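Side-chain contacts in inorganic pyrophosphatase (Anaplasma phagocytophilum, PDB 3LD3), which probably catalyses the magnesium-dependent hydrolysis of inorganic pyrophosphate to two phosphate ions and works as a homohexamer: residues N38-V43 with Y52-K57; Y73-G78 with S150-S155; D89-L94 with E185-A190; D119-D124 with F162-E167; L128-T133 with G140-Y145. All blocks are in the same frame, centred on the assembly; numbering follows the deposited sequence.

Overall arrangement
Four contacts join the curled mixed sheet, the barrel of the pyrophosphatase fold, to the helices and loops around it; interaction 1 sets strand 37-41 against the separate hairpin strand 50-54. Strands 37-41, 76-79, 92-95 and 122-131 are successive neighbours in the sheet, so interactions 1 and 2, 2 and 3, and 3 and 5 touch through backbone bonds or packing. Interactions 4 and 5 use the two ends of strand 122-131, their centres about 26 Å apart. Along the chain interaction 1 closes first; interactions 2 and 3 interleave, and interaction 5 is nested inside 2, 3 and 4. Residues predicted to bind magnesium or substrate gather from well-separated positions round the phosphate of interaction 4.

Interaction 1. Residues N38-V43 with Y52-K57; sequences NVVIEV and YEFDEK
The ring of Phe-54 is met at its edge by two groups of the 38-43 segment: the carbonyl O of Ile-41, in the ring plane and 3.8 Å from CE2, and CG of Glu-42. Val-40 approaches obliquely, its CG1 3.6 Å from Phe-54 CE2, with the two side chains crossing at about a right angle. The ring of Tyr-52 also presents an edge, its CD2 lying 3.4 Å from the carbonyl O of Glu-42, while Tyr-52 CB is 3.3 Å from that same Glu-42 O. This buried oxygen has no hydrogen-bond partner, and C-H groups of Tyr-52 lie against it.

Glu-42 carries the polar link. With CG anti to its carbonyl carbon (chi1 -68°), its chain reaches across to strand 50-54, and OE2 accepts a hydrogen bond from Phe-54 N at 2.9 Å. The bond is nearly straight, 163°, but it meets the anti side of the carboxylate, 23° out of its plane. That carboxylate lies almost parallel to the Phe-54 ring. A glutamate suits the place because its length lets it serve a backbone N-H while its CG packs at the ring edge.

Farther along, Val-43 sets CG2 against the backbone of Tyr-52, whose hydroxyl bonds to Met-102 N of a second subunit. Where the strand turns its corner, Glu-42 and Val-43 both face Tyr-77, predicted to bind substrate: a classic beta bulge.

Interaction 2. Residues Y73-G78 with S150-S155; sequences YPCNYG and SSFLDS
Cys-75 and Pro-74 meet the edge of the Phe-152 ring, not its face. The cysteine SG lies 3.6 Å from Phe-152 CZ and 4.9 Å from the ring centroid, 76° off the ring normal, a sulfur-aromatic contact made at the rim. Beside it, in the plane of the same ring, the carbonyl O of Pro-74 comes within 3.8 Å of CE1. The pyrrolidine ring of Pro-74 adds apolar bulk: its CB is turned toward the helix and stands 4.3 Å from Ser-155 OG.

Phe-152 reaches this position because its CG is anti to the backbone N (chi1 177°), which carries the ring from the flank of helix 150-162 to the loop entering strand 76-79 of the barrel. The helix thus packs on the approach to the strand that holds Tyr-77, predicted to bind substrate. In the conformer described, Ser-155 turns OG back to the carbonyl O of Phe-152 at 2.7 Å, on a lone pair in the carbonyl plane. A serine fits here, being small and able to satisfy its hydroxyl within its own helix.

In the next shell, Leu-94 and Leu-128 pack against Cys-75, while Ile-156 and Phe-159 of the same helix pack against Pro-74. Tyr-138 of the fifth subunit packs on Phe-152. Within the 73-78 segment, Tyr-73 CE1 lies 3.7 Å above one face of the Tyr-77 ring, offset toward its rim.

No hydrogen bond crosses between the two segments. The junction rests chiefly on dispersion and shape, and the slightly positive hydrogens of the aromatic edge probably add mild attraction to the carbonyl oxygen and the sulfur.

Interaction 3. Residues D89-L94 with E185-A190; sequences DPVDVL and ELIRSA
Val-91 is the bump and the helix supplies the hollow: its two methyls enter a shallow depression formed by Leu-186, Ile-187 and Ala-190. This is sheet-to-helix packing in the pyrophosphatase fold, where helix 180-195 covers the barrel near the start of strand 92-95. Leu-186 and Ala-190 lie one helical turn apart on the same flank, and Ile-187 closes the depression at its side.

The branches of the valine divide the work. CG1, placed anti to the backbone N (chi1 175°), faces Leu-186 CD2 at 4.1 Å and comes within 4.5 Å of Ile-187 CG1. Leu-186 crosses the valine at a slant, so one of its methyls touches both valine branches. CG2 turns instead to the alanine, whose single carbon provides the floor; a small residue there brings the helix close, and a beta-branched one on the opposing segment fills the width. Val-127 of strand 122-131 and Ile-80 of a loop also pack on Val-91.

The next residue, Asp-92, is a predicted magnesium ligand and forms a salt bridge with Lys-126, so the contact lies next in sequence to a predicted metal site. Packing is tightest between Val-91 CG2 and Ala-190 CB, at 3.4 Å, shorter than usual for two carbons.

Interaction 4. Residues D119-D124 with F162-E167; sequences DEKGED and FYKKLE. With PO4 (phosphate ion), chain C.
Lys-164 sends its side chain toward Glu-120 and Asp-119, staying extended beyond CG (chi2 169°) from a CB that points at the 119-124 segment. CG lies 3.7 Å above one face of the Tyr-163 ring, offset toward its rim. CD is 4.1 Å from both OE1 and OE2 of Glu-120, in van der Waals contact, and CE nears Glu-120 OE2 and phosphate O1. At the tip, NZ donates to Glu-120 OE2 at 2.8 Å, on the syn side and close to the carboxylate plane, and to phosphate O1 at 2.7 Å. A water accepts from NZ at 2.8 Å and donates to Asp-119 OD1 and Tyr-163 OH. The bridge from NZ to Asp-119 OD1 is longer, 3.6 Å, and completes a salt-bridge network.

Asp-119 is set by an Asx turn, its OD2 accepting from Lys-121 N. Lysine suits both ends of the site, being long and positive: Lys-121 NZ also grips phosphate O1, at 2.6 Å, while Tyr-163 OH donates to phosphate O3 at 2.6 Å. Arg-65 also bonds the ion. The phosphate probably came from the crystallisation liquor, yet it sits among predicted substrate and magnesium ligands, Arg-65, Tyr-163 and Asp-124, as expected of a pyrophosphatase active site.

Interaction 5. Residues L128-T133 with G140-Y145; sequences LAVPAT and GNIVNY
Leu-128 and Val-130, alternate residues on one side of strand 122-131, meet Tyr-145 and Ile-142 of the loop that runs on to helix 150-162. The strand belongs to the barrel of the pyrophosphatase fold, and the loop doubles back over its end.

The direct contacts are apolar. Leu-128 CD2 rests 4.2 Å from Tyr-145 CB, so the tyrosine touches with the base of its side chain while the ring leads away to meet that of Trp-177, the planes about 15° apart. Strand residues with branched hydrocarbon side chains suit this buried side, since Leu-128 packs also on Leu-153 and Ile-156 of the helix. At the far end Gly-140 brings bare backbone near a methyl, its CA 4.3 Å from Thr-133 CG2.

Polar bonding between the two segments is absent, and the loop is instead held by neighbours. Asp-147 accepts from the backbone N-H groups of Val-143 and Asn-144, and Arg-110 donates to the carbonyl O of Ile-142.

Midway along, Ile-142 directs CB toward the strand, but CG1 turns beside its own backbone N and the end of the chain leads off. It is therefore the short branch that touches: CG2, anti to the backbone N, meets Val-130 CG1 at 4.1 Å, with the two side chains nearly perpendicular.

Interaction 1. Residues N38-V43 with Y52-K57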
# COMPACT_ATOMS: atom_id res chain seq x y z
N ASN A 38 4.34 10.04 26.22
CA ASN A 38 3.43 9.24 25.42
C ASN A 38 2.72 10.12 24.39
O ASN A 38 2.26 11.23 24.70
CB ASN A 38 2.37 8.57 26.31
CG ASN A 38 2.94 7.64 27.32
OD1 ASN A 38 4.00 7.05 27.10
ND2 ASN A 38 2.23 7.46 28.47
N VAL A 39 2.60 9.59 23.17
CA VAL A 39 1.88 10.24 22.10
C VAL A 39 0.87 9.24 21.54
O VAL A 39 1.26 8.15 21.15
CB VAL A 39 2.81 10.76 20.98
CG1 VAL A 39 2.01 11.42 19.83
CG2 VAL A 39 3.84 11.78 21.60
N VAL A 40 -0.39 9.65 21.50
CA VAL A 40 -1.45 8.90 20.82
C VAL A 40 -1.47 9.41 19.38
O VAL A 40 -1.73 10.61 19.15
CB VAL A 40 -2.83 9.13 21.49
CG1 VAL A 40 -3.96 8.44 20.70
CG2 VAL A 40 -2.83 8.66 22.92
N ILE A 41 -1.18 8.53 18.43
CA ILE A 41 -1.10 8.87 17.02
C ILE A 41 -2.50 9.05 16.46
O ILE A 41 -3.41 8.23 16.71
CB ILE A 41 -0.28 7.83 16.20
CG1 ILE A 41 1.15 7.74 16.72
CG2 ILE A 41 -0.29 8.14 14.68
CD1 ILE A 41 1.90 9.11 16.73
N GLU A 42 -2.68 10.16 15.75
CA GLU A 42 -3.92 10.43 15.00
C GLU A 42 -3.75 10.27 13.50
O GLU A 42 -4.70 9.85 12.82
CB GLU A 42 -4.43 11.84 15.34
CG GLU A 42 -4.92 11.91 16.80
CD GLU A 42 -5.25 13.31 17.24
OE1 GLU A 42 -4.41 14.18 16.96
OE2 GLU A 42 -6.31 13.52 17.86
N VAL A 43 -2.59 10.67 12.97
CA VAL A 43 -2.32 10.57 11.54
C VAL A 43 -0.97 9.92 11.32
O VAL A 43 0.06 10.35 11.90
CB VAL A 43 -2.34 11.97 10.82
CG1 VAL A 43 -2.05 11.83 9.32
CG2 VAL A 43 -3.69 12.67 11.02
N TYR A 52 -7.52 12.46 10.94
CA TYR A 52 -8.27 11.95 12.06
C TYR A 52 -7.96 12.76 13.32
O TYR A 52 -6.89 13.39 13.44
CB TYR A 52 -7.91 10.48 12.34
CG TYR A 52 -8.07 9.53 11.18
CD1 TYR A 52 -9.32 9.00 10.86
CD2 TYR A 52 -6.95 9.12 10.40
CE1 TYR A 52 -9.50 8.14 9.78
CE2 TYR A 52 -7.11 8.24 9.34
CZ TYR A 52 -8.38 7.74 9.05
OH TYR A 52 -8.58 6.87 8.01
N GLU A 53 -8.92 12.72 14.23
CA GLU A 53 -8.79 13.31 15.55
C GLU A 53 -9.57 12.53 16.56
O GLU A 53 -10.72 12.20 16.33
CB GLU A 53 -9.36 14.73 15.55
CG GLU A 53 -8.61 15.69 14.62
CD GLU A 53 -9.01 17.18 14.80
OE1 GLU A 53 -8.41 18.04 14.09
OE2 GLU A 53 -9.93 17.46 15.62
N PHE A 54 -8.98 12.30 17.73
CA PHE A 54 -9.72 11.68 18.82
C PHE A 54 -10.64 12.66 19.52
O PHE A 54 -10.29 13.83 19.71
CB PHE A 54 -8.76 11.06 19.85
CG PHE A 54 -8.33 9.70 19.48
CD1 PHE A 54 -9.20 8.63 19.65
CD2 PHE A 54 -7.11 9.49 18.86
CE1 PHE A 54 -8.84 7.36 19.27
CE2 PHE A 54 -6.73 8.21 18.47
CZ PHE A 54 -7.60 7.15 18.67
N ASP A 55 -11.79 12.15 19.93
CA ASP A 55 -12.73 12.86 20.77
C ASP A 55 -12.50 12.45 22.23
O ASP A 55 -12.44 11.25 22.55
CB ASP A 55 -14.14 12.49 20.35
CG ASP A 55 -15.20 13.39 20.96
OD1 ASP A 55 -15.47 13.24 22.17
OD2 ASP A 55 -15.79 14.21 20.19
N GLU A 56 -12.35 13.45 23.10
CA GLU A 56 -12.15 13.22 24.54
C GLU A 56 -13.43 12.66 25.19
O GLU A 56 -13.35 11.78 26.06
CB GLU A 56 -11.76 14.54 25.24
N LYS A 57 -14.59 13.16 24.78
CA LYS A 57 -15.87 12.66 25.29
C LYS A 57 -16.01 11.16 25.00
O LYS A 57 -15.82 10.33 25.92
CB LYS A 57 -17.05 13.46 24.70

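Interaction 2. Residues Y73-G78 with S150-S155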
# COMPACT_ATOMS: atom_id res chain seq x y z
N TYR A 73 1.03 14.64 6.01
CA TYR A 73 1.81 14.84 7.25
C TYR A 73 3.20 14.22 7.11
O TYR A 73 3.33 13.04 6.84
CB TYR A 73 1.05 14.27 8.44
CG TYR A 73 -0.04 15.20 8.92
CD1 TYR A 73 0.20 16.07 9.99
CD2 TYR A 73 -1.28 15.25 8.29
CE1 TYR A 73 -0.79 16.96 10.43
CE2 TYR A 73 -2.28 16.14 8.70
CZ TYR A 73 -2.01 17.00 9.78
OH TYR A 73 -3.01 17.85 10.18
N PRO A 74 4.26 15.03 7.31
CA PRO A 74 5.62 14.51 7.08
C PRO A 74 6.20 13.62 8.19
O PRO A 74 7.31 13.05 8.04
CB PRO A 74 6.43 15.78 6.89
CG PRO A 74 5.75 16.82 7.69
CD PRO A 74 4.26 16.49 7.49
N CYS A 75 5.49 13.53 9.30
CA CYS A 75 5.81 12.64 10.41
C CYS A 75 4.47 12.06 10.85
O CYS A 75 3.42 12.57 10.46
CB CYS A 75 6.43 13.39 11.60
SG CYS A 75 7.85 14.36 11.25
N ASN A 76 4.51 11.03 11.67
CA ASN A 76 3.35 10.65 12.42
C ASN A 76 2.94 11.84 13.27
O ASN A 76 3.79 12.64 13.71
CB ASN A 76 3.66 9.45 13.31
CG ASN A 76 4.17 8.29 12.52
OD1 ASN A 76 3.41 7.66 11.79
ND2 ASN A 76 5.47 8.03 12.60
N TYR A 77 1.64 12.03 13.43
CA TYR A 77 1.11 13.16 14.16
C TYR A 77 0.08 12.76 15.20
O TYR A 77 -0.86 12.02 14.92
CB TYR A 77 0.50 14.14 13.17
CG TYR A 77 -0.04 15.42 13.73
CD1 TYR A 77 0.82 16.45 14.07
CD2 TYR A 77 -1.41 15.61 13.88
CE1 TYR A 77 0.32 17.65 14.55
CE2 TYR A 77 -1.91 16.80 14.38
CZ TYR A 77 -1.03 17.83 14.70
OH TYR A 77 -1.51 19.02 15.20
N GLY A 78 0.23 13.28 16.40
CA GLY A 78 -0.73 13.04 17.43
C GLY A 78 -0.56 13.97 18.60
O GLY A 78 -0.06 15.09 18.43
N SER A 150 18.29 19.92 7.39
CA SER A 150 17.58 21.19 7.32
C SER A 150 16.47 21.16 6.29
O SER A 150 15.45 21.79 6.50
CB SER A 150 18.55 22.37 7.07
OG SER A 150 19.22 22.21 5.84
N SER A 151 16.65 20.41 5.21
CA SER A 151 15.63 20.30 4.19
C SER A 151 14.37 19.65 4.77
O SER A 151 13.26 20.04 4.43
CB SER A 151 16.11 19.53 2.94
OG SER A 151 16.63 18.24 3.25
N PHE A 152 14.56 18.68 5.66
CA PHE A 152 13.42 18.02 6.31
C PHE A 152 12.72 18.97 7.28
O PHE A 152 11.49 19.07 7.32
CB PHE A 152 13.86 16.75 7.01
CG PHE A 152 12.76 16.06 7.77
CD1 PHE A 152 11.71 15.46 7.08
CD2 PHE A 152 12.76 16.03 9.16
CE1 PHE A 152 10.69 14.80 7.79
CE2 PHE A 152 11.74 15.39 9.86
CZ PHE A 152 10.73 14.79 9.18
N LEU A 153 13.51 19.70 8.07
CA LEU A 153 12.95 20.68 8.97
C LEU A 153 12.17 21.74 8.21
O LEU A 153 11.09 22.13 8.62
CB LEU A 153 14.04 21.34 9.80
CG LEU A 153 14.83 20.42 10.74
CD1 LEU A 153 16.01 21.16 11.36
CD2 LEU A 153 13.92 19.88 11.82
N ASP A 154 12.74 22.18 7.08
CA ASP A 154 12.07 23.14 6.22
C ASP A 154 10.78 22.57 5.61
O ASP A 154 9.83 23.31 5.42
CB ASP A 154 13.03 23.60 5.11
CG ASP A 154 14.14 24.52 5.63
OD1 ASP A 154 14.10 24.99 6.80
OD2 ASP A 154 15.08 24.77 4.86
N SER A 155 10.74 21.27 5.28
CA SER A 155 9.49 20.64 4.81
C SER A 155 8.39 20.72 5.87
O SER A 155 7.21 20.93 5.55
CB SER A 155 9.69 19.16 4.36
OG SER A 155 9.67 18.24 5.45

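Interaction 3. Residues D89-L94 with E185-A190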
# COMPACT_ATOMS: atom_id res chain seq x y z
N ASP A 89 -5.89 22.98 24.03
CA ASP A 89 -5.86 21.60 23.57
C ASP A 89 -4.61 20.88 24.09
O ASP A 89 -3.67 21.50 24.52
CB ASP A 89 -5.84 21.59 22.06
CG ASP A 89 -7.17 22.05 21.46
OD1 ASP A 89 -8.22 21.97 22.16
OD2 ASP A 89 -7.15 22.46 20.28
N PRO A 90 -4.59 19.55 24.02
CA PRO A 90 -3.36 18.86 24.34
C PRO A 90 -2.20 19.22 23.40
O PRO A 90 -2.42 19.72 22.30
CB PRO A 90 -3.74 17.37 24.23
CG PRO A 90 -5.23 17.35 24.17
CD PRO A 90 -5.64 18.62 23.56
N VAL A 91 -0.97 19.01 23.85
CA VAL A 91 0.21 19.31 23.06
C VAL A 91 0.27 18.39 21.85
O VAL A 91 0.10 17.17 21.99
CB VAL A 91 1.49 19.06 23.89
CG1 VAL A 91 2.75 19.27 23.02
CG2 VAL A 91 1.52 19.98 25.16
N ASP A 92 0.45 18.98 20.67
CA ASP A 92 0.57 18.25 19.42
C ASP A 92 2.03 17.90 19.18
O ASP A 92 2.94 18.72 19.41
CB ASP A 92 0.06 19.10 18.28
CG ASP A 92 -1.43 19.38 18.39
OD1 ASP A 92 -2.18 18.47 18.81
OD2 ASP A 92 -1.82 20.53 18.08
N VAL A 93 2.26 16.67 18.71
CA VAL A 93 3.58 16.16 18.45
C VAL A 93 3.68 15.51 17.07
O VAL A 93 2.84 14.65 16.71
CB VAL A 93 4.00 15.12 19.53
CG1 VAL A 93 5.50 14.71 19.37
CG2 VAL A 93 3.75 15.67 20.94
N LEU A 94 4.74 15.87 16.36
CA LEU A 94 5.20 15.20 15.17
C LEU A 94 6.24 14.16 15.59
O LEU A 94 7.29 14.47 16.15
CB LEU A 94 5.86 16.21 14.22
CG LEU A 94 4.89 17.25 13.61
CD1 LEU A 94 5.63 18.61 13.33
CD2 LEU A 94 4.24 16.69 12.40
N GLU A 185 10.29 22.19 28.26
CA GLU A 185 9.70 23.14 29.18
C GLU A 185 8.25 23.46 28.77
O GLU A 185 7.38 23.61 29.63
CB GLU A 185 10.57 24.40 29.31
CG GLU A 185 10.06 25.42 30.31
CD GLU A 185 10.21 25.00 31.76
OE1 GLU A 185 10.93 24.00 32.06
OE2 GLU A 185 9.62 25.70 32.61
N LEU A 186 8.00 23.51 27.47
CA LEU A 186 6.62 23.68 26.96
C LEU A 186 5.70 22.55 27.46
O LEU A 186 4.55 22.77 27.90
CB LEU A 186 6.64 23.74 25.44
CG LEU A 186 5.32 23.94 24.68
CD1 LEU A 186 5.51 24.79 23.42
CD2 LEU A 186 4.69 22.58 24.34
N ILE A 187 6.20 21.32 27.33
CA ILE A 187 5.49 20.13 27.81
C ILE A 187 5.25 20.18 29.32
O ILE A 187 4.14 19.94 29.80
CB ILE A 187 6.23 18.84 27.36
CG1 ILE A 187 6.21 18.72 25.82
CG2 ILE A 187 5.62 17.59 28.03
CD1 ILE A 187 7.18 17.72 25.30
N ARG A 188 6.29 20.54 30.08
CA ARG A 188 6.16 20.71 31.53
C ARG A 188 5.00 21.64 31.87
O ARG A 188 4.16 21.30 32.71
CB ARG A 188 7.47 21.26 32.12
CG ARG A 188 7.28 22.11 33.36
CD ARG A 188 8.57 22.80 33.78
NE ARG A 188 8.38 23.56 35.00
CZ ARG A 188 8.43 23.01 36.21
NH1 ARG A 188 8.63 21.70 36.32
NH2 ARG A 188 8.26 23.77 37.28
N SER A 189 4.98 22.81 31.24
CA SER A 189 3.92 23.81 31.42
C SER A 189 2.53 23.26 31.13
O SER A 189 1.59 23.53 31.87
CB SER A 189 4.14 25.02 30.54
OG SER A 189 5.22 25.76 31.07
N ALA A 190 2.43 22.48 30.06
CA ALA A 190 1.16 21.85 29.67
C ALA A 190 0.72 20.74 30.63
O ALA A 190 -0.47 20.56 30.86
CB ALA A 190 1.24 21.35 28.24

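Interaction 4. Residues D119-D124 with F162-E167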
# COMPACT_ATOMS: atom_id res chain seq x y z
N ASP A 119 -1.74 30.35 14.91
CA ASP A 119 -2.79 30.11 13.92
C ASP A 119 -4.15 30.62 14.41
O ASP A 119 -4.21 31.43 15.34
CB ASP A 119 -2.81 28.62 13.54
CG ASP A 119 -3.25 27.71 14.68
OD1 ASP A 119 -3.30 26.49 14.45
OD2 ASP A 119 -3.58 28.21 15.77
N GLU A 120 -5.23 30.17 13.76
CA GLU A 120 -6.59 30.61 14.10
C GLU A 120 -7.00 30.23 15.54
O GLU A 120 -7.92 30.83 16.10
CB GLU A 120 -7.61 30.10 13.07
CG GLU A 120 -7.87 28.58 13.07
CD GLU A 120 -6.82 27.75 12.30
OE1 GLU A 120 -5.87 28.31 11.70
OE2 GLU A 120 -6.95 26.51 12.30
N LYS A 121 -6.31 29.26 16.13
CA LYS A 121 -6.54 28.87 17.54
C LYS A 121 -5.65 29.61 18.54
O LYS A 121 -5.80 29.41 19.74
CB LYS A 121 -6.31 27.36 17.72
CG LYS A 121 -7.14 26.50 16.80
CD LYS A 121 -6.85 25.04 16.99
CE LYS A 121 -5.81 24.53 16.00
NZ LYS A 121 -5.96 23.05 15.89
N GLY A 122 -4.74 30.46 18.06
CA GLY A 122 -3.79 31.18 18.93
C GLY A 122 -2.41 30.55 18.85
O GLY A 122 -1.94 30.23 17.76
N GLU A 123 -1.75 30.34 20.00
CA GLU A 123 -0.43 29.69 20.03
C GLU A 123 -0.57 28.20 19.78
O GLU A 123 -1.28 27.51 20.51
CB GLU A 123 0.25 29.93 21.39
N ASP A 124 0.09 27.69 18.74
CA ASP A 124 -0.14 26.30 18.33
C ASP A 124 1.15 25.58 17.95
O ASP A 124 1.26 24.95 16.89
CB ASP A 124 -1.15 26.24 17.17
CG ASP A 124 -1.84 24.88 17.05
OD1 ASP A 124 -1.68 23.99 17.93
OD2 ASP A 124 -2.55 24.68 16.05
N PHE A 162 1.47 26.13 4.57
CA PHE A 162 0.68 26.09 3.34
C PHE A 162 -0.49 25.12 3.32
O PHE A 162 -1.40 25.25 2.47
CB PHE A 162 1.60 25.87 2.12
CG PHE A 162 2.63 26.95 1.94
CD1 PHE A 162 2.23 28.28 1.72
CD2 PHE A 162 3.99 26.68 2.00
CE1 PHE A 162 3.18 29.28 1.60
CE2 PHE A 162 4.94 27.68 1.87
CZ PHE A 162 4.54 28.98 1.67
N TYR A 163 -0.53 24.16 4.24
CA TYR A 163 -1.57 23.14 4.19
C TYR A 163 -2.99 23.62 4.41
O TYR A 163 -3.94 22.95 4.00
CB TYR A 163 -1.29 21.95 5.10
CG TYR A 163 -1.62 22.06 6.56
CD1 TYR A 163 -2.37 21.08 7.20
CD2 TYR A 163 -1.20 23.14 7.33
CE1 TYR A 163 -2.62 21.14 8.58
CE2 TYR A 163 -1.47 23.22 8.69
CZ TYR A 163 -2.17 22.20 9.30
OH TYR A 163 -2.39 22.26 10.67
N LYS A 164 -3.12 24.79 5.06
CA LYS A 164 -4.42 25.39 5.34
C LYS A 164 -4.76 26.56 4.39
O LYS A 164 -5.78 27.21 4.58
CB LYS A 164 -4.47 25.91 6.78
CG LYS A 164 -4.74 24.82 7.82
CD LYS A 164 -4.51 25.35 9.25
CE LYS A 164 -5.09 24.42 10.28
NZ LYS A 164 -4.79 24.85 11.67
N LYS A 165 -3.96 26.78 3.35
CA LYS A 165 -4.15 27.94 2.48
C LYS A 165 -5.50 27.95 1.78
O LYS A 165 -5.97 29.03 1.38
CB LYS A 165 -3.04 28.03 1.44
CG LYS A 165 -1.77 28.63 1.94
CD LYS A 165 -1.86 30.16 2.08
CE LYS A 165 -0.69 30.67 2.86
NZ LYS A 165 -0.67 32.16 2.99
N LEU A 166 -6.11 26.79 1.56
CA LEU A 166 -7.40 26.73 0.87
C LEU A 166 -8.60 26.81 1.81
O LEU A 166 -9.75 26.76 1.36
CB LEU A 166 -7.48 25.47 -0.01
CG LEU A 166 -6.40 25.43 -1.09
CD1 LEU A 166 -6.52 24.17 -1.98
CD2 LEU A 166 -6.45 26.70 -1.97
N GLU A 167 -8.34 26.93 3.10
CA GLU A 167 -9.38 27.13 4.10
C GLU A 167 -9.34 28.60 4.55
O GLU A 167 -8.49 29.00 5.32
CB GLU A 167 -9.17 26.17 5.28
CG GLU A 167 -9.46 24.74 4.89
CD GLU A 167 -8.58 23.71 5.59
OE1 GLU A 167 -7.34 23.70 5.37
OE2 GLU A 167 -9.13 22.90 6.35
P PO4 C . -5.33 21.35 12.93
O1 PO4 C . -5.18 22.78 13.38
O2 PO4 C . -6.78 21.04 12.60
O3 PO4 C . -4.52 21.09 11.68
O4 PO4 C . -4.83 20.45 14.06
O HOH W 1 -1.99 24.71 12.11

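Interaction 5. Residues L128-T133 with G140-Y145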
# COMPACT_ATOMS: atom_id res chain seq x y z
N LEU A 128 8.47 18.35 17.94
CA LEU A 128 9.10 17.31 17.13
C LEU A 128 9.80 16.29 18.02
O LEU A 128 10.55 16.65 18.92
CB LEU A 128 10.11 17.90 16.16
CG LEU A 128 10.80 16.94 15.18
CD1 LEU A 128 9.80 16.25 14.21
CD2 LEU A 128 11.95 17.62 14.36
N ALA A 129 9.51 15.01 17.78
CA ALA A 129 10.05 13.93 18.61
C ALA A 129 10.52 12.74 17.76
O ALA A 129 10.13 12.58 16.59
CB ALA A 129 9.00 13.47 19.66
N VAL A 130 11.35 11.90 18.38
CA VAL A 130 11.77 10.63 17.79
C VAL A 130 11.40 9.54 18.79
O VAL A 130 11.16 9.84 19.96
CB VAL A 130 13.26 10.61 17.44
CG1 VAL A 130 13.63 11.69 16.35
CG2 VAL A 130 14.16 10.80 18.67
N PRO A 131 11.34 8.28 18.34
CA PRO A 131 11.02 7.22 19.31
C PRO A 131 12.04 7.16 20.44
O PRO A 131 13.22 7.46 20.23
CB PRO A 131 11.09 5.96 18.47
CG PRO A 131 10.83 6.42 17.08
CD PRO A 131 11.51 7.73 16.99
N ALA A 132 11.58 6.82 21.64
CA ALA A 132 12.47 6.48 22.74
C ALA A 132 13.43 5.38 22.30
O ALA A 132 13.10 4.53 21.49
CB ALA A 132 11.67 6.04 23.95
N THR A 133 14.63 5.39 22.87
CA THR A 133 15.63 4.40 22.46
C THR A 133 15.19 2.93 22.67
O THR A 133 15.60 2.09 21.90
CB THR A 133 17.02 4.72 23.08
OG1 THR A 133 16.87 4.84 24.50
CG2 THR A 133 17.60 6.03 22.50
N GLY A 140 19.15 7.41 18.02
CA GLY A 140 19.93 7.65 19.24
C GLY A 140 20.80 8.88 19.27
O GLY A 140 21.02 9.45 20.34
N ASN A 141 21.34 9.26 18.12
CA ASN A 141 22.20 10.43 18.03
C ASN A 141 21.44 11.67 17.59
O ASN A 141 22.06 12.70 17.32
CB ASN A 141 23.41 10.16 17.12
CG ASN A 141 24.42 9.21 17.75
OD1 ASN A 141 24.59 9.19 18.96
ND2 ASN A 141 25.14 8.46 16.91
N ILE A 142 20.11 11.58 17.48
CA ILE A 142 19.27 12.75 17.22
C ILE A 142 18.81 13.29 18.56
O ILE A 142 17.96 12.69 19.21
CB ILE A 142 18.04 12.42 16.34
CG1 ILE A 142 18.49 11.84 15.01
CG2 ILE A 142 17.21 13.67 16.12
CD1 ILE A 142 19.39 12.79 14.17
N VAL A 143 19.41 14.38 19.02
CA VAL A 143 19.08 14.95 20.34
C VAL A 143 18.32 16.28 20.26
O VAL A 143 17.46 16.55 21.09
CB VAL A 143 20.31 15.15 21.22
CG1 VAL A 143 19.87 15.28 22.69
CG2 VAL A 143 21.31 13.99 21.05
N ASN A 144 18.66 17.09 19.25
CA ASN A 144 17.96 18.33 18.98
C ASN A 144 17.53 18.30 17.53
O ASN A 144 18.11 17.58 16.72
CB ASN A 144 18.86 19.57 19.21
CG ASN A 144 19.08 19.85 20.68
OD1 ASN A 144 18.18 20.30 21.38
ND2 ASN A 144 20.28 19.55 21.17
N TYR A 145 16.52 19.10 17.23
CA TYR A 145 15.96 19.20 15.88
C TYR A 145 17.06 19.48 14.85
O TYR A 145 16.99 19.01 13.72
CB TYR A 145 14.88 20.31 15.83
CG TYR A 145 15.47 21.69 15.94
CD1 TYR A 145 15.90 22.38 14.79
CD2 TYR A 145 15.66 22.30 17.16
CE1 TYR A 145 16.49 23.60 14.87
CE2 TYR A 145 16.24 23.56 17.25
CZ TYR A 145 16.65 24.20 16.10
OH TYR A 145 17.23 25.45 16.20